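Local atomic coordinates of protein Vng1086c (Halobacterium sp., PDB entry 2GF4), a protein that is of unknown function but binds calcium and belongs to the uncharacterised UPF0058 family. Residues D18-L21 against H25-E28; T29-Y34 against G59-A64. All blocks are in the same frame, centred on the assembly; numbering follows the deposited sequence.

Contact 1: D18-L21 against H25-E28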
loop_
_atom_site.group_PDB
_atom_site.type_symbol
_atom_site.label_atom_id
_atom_site.label_comp_id
_atom_site.label_asym_id
_atom_site.label_seq_id
_atom_site.Cartn_x
_atom_site.Cartn_y
_atom_site.Cartn_z
ATOM N N ASP A 18 13.274 -14.559 -1.915
ATOM C CA ASP A 18 14.336 -15.398 -1.383
ATOM C C ASP A 18 15.584 -14.585 -1.156
ATOM O O ASP A 18 16.249 -14.779 -0.139
ATOM C CB ASP A 18 14.529 -16.590 -2.296
ATOM C CG ASP A 18 13.357 -17.562 -2.185
ATOM O OD1 ASP A 18 12.682 -17.599 -1.131
ATOM O OD2 ASP A 18 13.085 -18.313 -3.125
ATOM N N GLN A 19 15.890 -13.672 -2.082
ATOM C CA GLN A 19 17.025 -12.754 -1.978
ATOM C C GLN A 19 16.892 -11.987 -0.644
ATOM O O GLN A 19 17.828 -11.992 0.154
ATOM C CB GLN A 19 16.947 -11.761 -3.130
ATOM C CG GLN A 19 18.173 -10.922 -3.220
ATOM C CD GLN A 19 18.123 -9.882 -4.310
ATOM O OE1 GLN A 19 17.119 -9.710 -5.005
ATOM N NE2 GLN A 19 19.220 -9.176 -4.449
ATOM N N PHE A 20 15.741 -11.329 -0.415
ATOM C CA PHE A 20 15.489 -10.557 0.806
ATOM C C PHE A 20 15.659 -11.406 2.075
ATOM O O PHE A 20 16.335 -10.959 3.003
ATOM C CB PHE A 20 14.064 -9.983 0.756
ATOM C CG PHE A 20 13.632 -9.266 2.007
ATOM C CD1 PHE A 20 13.838 -7.903 2.174
ATOM C CD2 PHE A 20 12.978 -9.959 3.015
ATOM C CE1 PHE A 20 13.377 -7.262 3.318
ATOM C CE2 PHE A 20 12.525 -9.311 4.147
ATOM C CZ PHE A 20 12.726 -7.971 4.298
ATOM N N LEU A 21 15.082 -12.612 2.104
ATOM C CA LEU A 21 15.176 -13.450 3.292
ATOM C C LEU A 21 16.595 -13.860 3.554
ATOM O O LEU A 21 16.927 -14.269 4.663
ATOM C CB LEU A 21 14.254 -14.652 3.154
ATOM C CG LEU A 21 12.765 -14.263 3.175
ATOM C CD1 LEU A 21 12.051 -15.484 2.768
ATOM C CD2 LEU A 21 12.262 -13.786 4.533
ATOM N N HIS A 25 19.770 -9.532 9.295
ATOM C CA HIS A 25 18.759 -8.933 10.126
ATOM C C HIS A 25 17.532 -8.430 9.444
ATOM O O HIS A 25 17.184 -7.254 9.570
ATOM C CB HIS A 25 19.374 -7.800 10.922
ATOM C CG HIS A 25 20.238 -8.271 12.049
ATOM N ND1 HIS A 25 21.340 -9.070 11.850
ATOM C CD2 HIS A 25 20.144 -8.076 13.382
ATOM C CE1 HIS A 25 21.895 -9.340 13.015
ATOM N NE2 HIS A 25 21.187 -8.751 13.960
ATOM N N VAL A 26 16.864 -9.306 8.728
ATOM C CA VAL A 26 15.637 -8.901 8.080
ATOM C C VAL A 26 14.440 -9.529 8.776
ATOM O O VAL A 26 14.578 -10.459 9.576
ATOM C CB VAL A 26 15.609 -9.332 6.631
ATOM C CG1 VAL A 26 16.627 -8.586 5.883
ATOM C CG2 VAL A 26 15.938 -10.756 6.518
ATOM N N ASP A 27 13.259 -9.007 8.499
ATOM C CA ASP A 27 12.066 -9.567 9.091
ATOM C C ASP A 27 11.653 -10.821 8.303
ATOM O O ASP A 27 11.110 -10.744 7.181
ATOM C CB ASP A 27 10.957 -8.558 9.076
ATOM C CG ASP A 27 9.672 -9.146 9.540
ATOM O OD1 ASP A 27 9.738 -10.160 10.261
ATOM O OD2 ASP A 27 8.594 -8.634 9.214
ATOM N N GLU A 28 11.859 -11.964 8.919
ATOM C CA GLU A 28 11.588 -13.202 8.242
ATOM C C GLU A 28 10.125 -13.535 8.111
ATOM O O GLU A 28 9.766 -14.464 7.389
ATOM C CB GLU A 28 12.395 -14.302 8.910
ATOM C CG GLU A 28 11.916 -14.667 10.287
ATOM C CD GLU A 28 12.233 -13.630 11.357
ATOM O OE1 GLU A 28 12.961 -12.653 11.086
ATOM O OE2 GLU A 28 11.765 -13.795 12.504
#
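Val26 meets Phe20 where the chain, having left helix 3-21, comes back past the helix's last turn. The two side chains reach past each other in opposite directions, and the valine lies over one face of the phenyl ring. Its CB sits 4.3 Å from the ring centroid and 27° off the normal, a CH-pi contact in which CB is about equally far from CE2 and CZ. Beyond CB the two methyls part company with the ring centre. CG1 stays above the ring plane but is displaced toward the rim, and it also lies 3.7 Å from the backbone O of Phe20. CG2, lodged between its own backbone N and carbonyl carbon (chi1 -67° places CG1 anti to that carbon), packs against the same Phe20 O at 3.5 Å and more loosely against the O of Leu21. A beta-branched residue suits this place, because one methyl can follow the ring while both line the carbonyl end of the helix.

The ring has a second neighbour of another kind: the backbone O of Asp27 lies in its plane, 3.6 Å from CE2, where the slightly positive ring hydrogens are found. Alongside, Leu21 extends CD2 to the backbone of Glu28, 3.8 Å from its CA. Asp27 uses its carboxylate elsewhere, with OD1 hydrogen-bonded to Thr29 OG1 at the start of the next turn. Phe20 is also touched by Ala65 and Met66 of helix 48-71. No hydrogen bond links 18-21 to 25-28; across the contact the chemistry is van der Waals packing with a weak CH-pi component, which implies an association with little directional preference.

Contact 2: T29-Y34 against G59-A64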
loop_
_atom_site.group_PDB
_atom_site.type_symbol
_atom_site.label_atom_id
_atom_site.label_comp_id
_atom_site.label_asym_id
_atom_site.label_seq_id
_atom_site.Cartn_x
_atom_site.Cartn_y
_atom_site.Cartn_z
ATOM N N THR A 29 9.270 -12.764 8.766
ATOM C CA THR A 29 7.830 -12.994 8.637
ATOM C C THR A 29 7.215 -12.000 7.632
ATOM O O THR A 29 5.983 -11.964 7.471
ATOM C CB THR A 29 7.112 -12.759 9.988
ATOM O OG1 THR A 29 7.196 -11.374 10.376
ATOM C CG2 THR A 29 7.825 -13.482 11.051
ATOM N N ALA A 30 8.032 -11.248 6.904
ATOM C CA ALA A 30 7.487 -10.231 6.031
ATOM C C ALA A 30 6.504 -10.669 5.001
ATOM O O ALA A 30 5.590 -9.913 4.639
ATOM C CB ALA A 30 8.604 -9.514 5.388
ATOM N N PHE A 31 6.647 -11.894 4.548
ATOM C CA PHE A 31 5.748 -12.330 3.508
ATOM C C PHE A 31 4.683 -13.253 4.007
ATOM O O PHE A 31 4.181 -14.073 3.236
ATOM C CB PHE A 31 6.562 -12.973 2.400
ATOM C CG PHE A 31 7.558 -12.042 1.806
ATOM C CD1 PHE A 31 8.848 -11.979 2.288
ATOM C CD2 PHE A 31 7.200 -11.211 0.766
ATOM C CE1 PHE A 31 9.744 -11.111 1.744
ATOM C CE2 PHE A 31 8.105 -10.347 0.232
ATOM C CZ PHE A 31 9.372 -10.301 0.718
ATOM N N ALA A 32 4.273 -13.108 5.243
ATOM C CA ALA A 32 3.282 -14.045 5.715
ATOM C C ALA A 32 1.942 -13.980 5.036
ATOM O O ALA A 32 1.261 -15.004 4.987
ATOM C CB ALA A 32 3.135 -13.917 7.140
ATOM N N ALA A 33 1.550 -12.835 4.496
ATOM C CA ALA A 33 0.283 -12.818 3.786
ATOM C C ALA A 33 0.405 -13.558 2.449
ATOM O O ALA A 33 -0.552 -14.231 2.057
ATOM C CB ALA A 33 -0.109 -11.469 3.544
ATOM N N TYR A 34 1.524 -13.421 1.732
ATOM C CA TYR A 34 1.672 -14.152 0.480
ATOM C C TYR A 34 1.586 -15.653 0.782
ATOM O O TYR A 34 0.921 -16.355 0.037
ATOM C CB TYR A 34 3.018 -13.836 -0.156
ATOM C CG TYR A 34 3.421 -14.784 -1.245
ATOM C CD1 TYR A 34 2.915 -14.655 -2.533
ATOM C CD2 TYR A 34 4.351 -15.781 -0.994
ATOM C CE1 TYR A 34 3.331 -15.482 -3.525
ATOM C CE2 TYR A 34 4.763 -16.614 -1.979
ATOM C CZ TYR A 34 4.251 -16.448 -3.234
ATOM O OH TYR A 34 4.640 -17.290 -4.227
ATOM N N GLY A 59 4.770 -7.695 -3.874
ATOM C CA GLY A 59 5.177 -6.298 -4.020
ATOM C C GLY A 59 4.833 -5.534 -2.760
ATOM O O GLY A 59 5.655 -4.813 -2.209
ATOM N N ASN A 60 3.601 -5.673 -2.318
ATOM C CA ASN A 60 3.160 -5.023 -1.126
ATOM C C ASN A 60 4.026 -5.351 0.048
ATOM O O ASN A 60 4.381 -4.478 0.835
ATOM C CB ASN A 60 1.813 -5.515 -0.833
ATOM C CG ASN A 60 0.952 -4.455 -0.442
ATOM O OD1 ASN A 60 0.614 -4.317 0.719
ATOM N ND2 ASN A 60 0.601 -3.626 -1.400
ATOM N N ALA A 61 4.337 -6.624 0.209
ATOM C CA ALA A 61 5.127 -6.998 1.353
ATOM C C ALA A 61 6.536 -6.481 1.302
ATOM O O ALA A 61 7.104 -6.166 2.348
ATOM C CB ALA A 61 5.145 -8.441 1.472
ATOM N N LEU A 62 7.129 -6.422 0.118
ATOM C CA LEU A 62 8.477 -5.907 0.043
ATOM C C LEU A 62 8.415 -4.440 0.466
ATOM O O LEU A 62 9.262 -4.000 1.238
ATOM C CB LEU A 62 8.964 -6.024 -1.383
ATOM C CG LEU A 62 10.441 -5.754 -1.563
ATOM C CD1 LEU A 62 11.238 -6.850 -0.901
ATOM C CD2 LEU A 62 10.729 -5.707 -3.029
ATOM N N ALA A 63 7.427 -3.690 -0.004
ATOM C CA ALA A 63 7.353 -2.280 0.362
ATOM C C ALA A 63 7.111 -2.096 1.850
ATOM O O ALA A 63 7.721 -1.216 2.451
ATOM C CB ALA A 63 6.298 -1.644 -0.425
ATOM N N ALA A 64 6.253 -2.914 2.451
ATOM C CA ALA A 64 6.024 -2.809 3.894
ATOM C C ALA A 64 7.316 -3.111 4.660
ATOM O O ALA A 64 7.558 -2.497 5.692
ATOM C CB ALA A 64 4.977 -3.776 4.307
HETATM O O HOH W 1 5.677 -6.889 4.734
#
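A type I beta turn, Thr29 to Ala32, sets the ring of Phe31 against Ala61 where it leads into the short helix 32-37 and brings it against the long helix 48-71, in a chain whose regular structure is all helix. Phe31 occupies the N-cap position of the short helix. Its CG is anti to the carbonyl carbon (chi1 -60°), which carries the ring from the turn toward the long helix. The phenyl group approaches Ala61 obliquely; CD2 comes to 3.5 Å from Ala61 CB, and CE2 follows close behind. Further along the ring the next residue takes over: CE2 is 4.0 Å from the backbone N of Leu62, while CZ is 4.2 Å from Leu62 CD1. The CB of Leu62 points away from the turn, and its side chain packs also on Ile16 of helix 3-21 and on Met13 of the second subunit.

The residue types fit these roles. Alanine at 61, directed at the turn, is short enough for the backbones to approach to 5.8 Å between the CA atoms of Phe31 and Ala61. Phenylalanine at 31 is broad enough to touch Lys17 of helix 3-21 and Leu58 of the long helix as well. Ala30 adds its carbonyl, whose O lies 3.5 Å from Ala61 CB, on the border of the apolar patch. There the polar backbone is served by solvent: a single water donates one hydrogen bond to Ala30 O at 3.0 Å and another to Ala61 O at 2.9 Å.

Contacts 1 and 2 follow one another along the chain, their centres 10 Å apart, and share one apolar cluster. Phe20 of contact 1 joins them: its CD2 is 3.7 Å from Phe31 CE1, its CE2 is 4.1 Å from Ala30 CB, and its CD1 is 4.2 Å from Leu62 CD1. Thus the end of helix 3-21, the turn before helix 32-37 and the long helix 48-71 meet through two aromatic rings. The calcium ion, bound by Asp38 and Glu40, lies apart from both, about 12 Å from the side chain of Leu21 and about 11 Å from that of Phe31. Both contacts also border the second subunit.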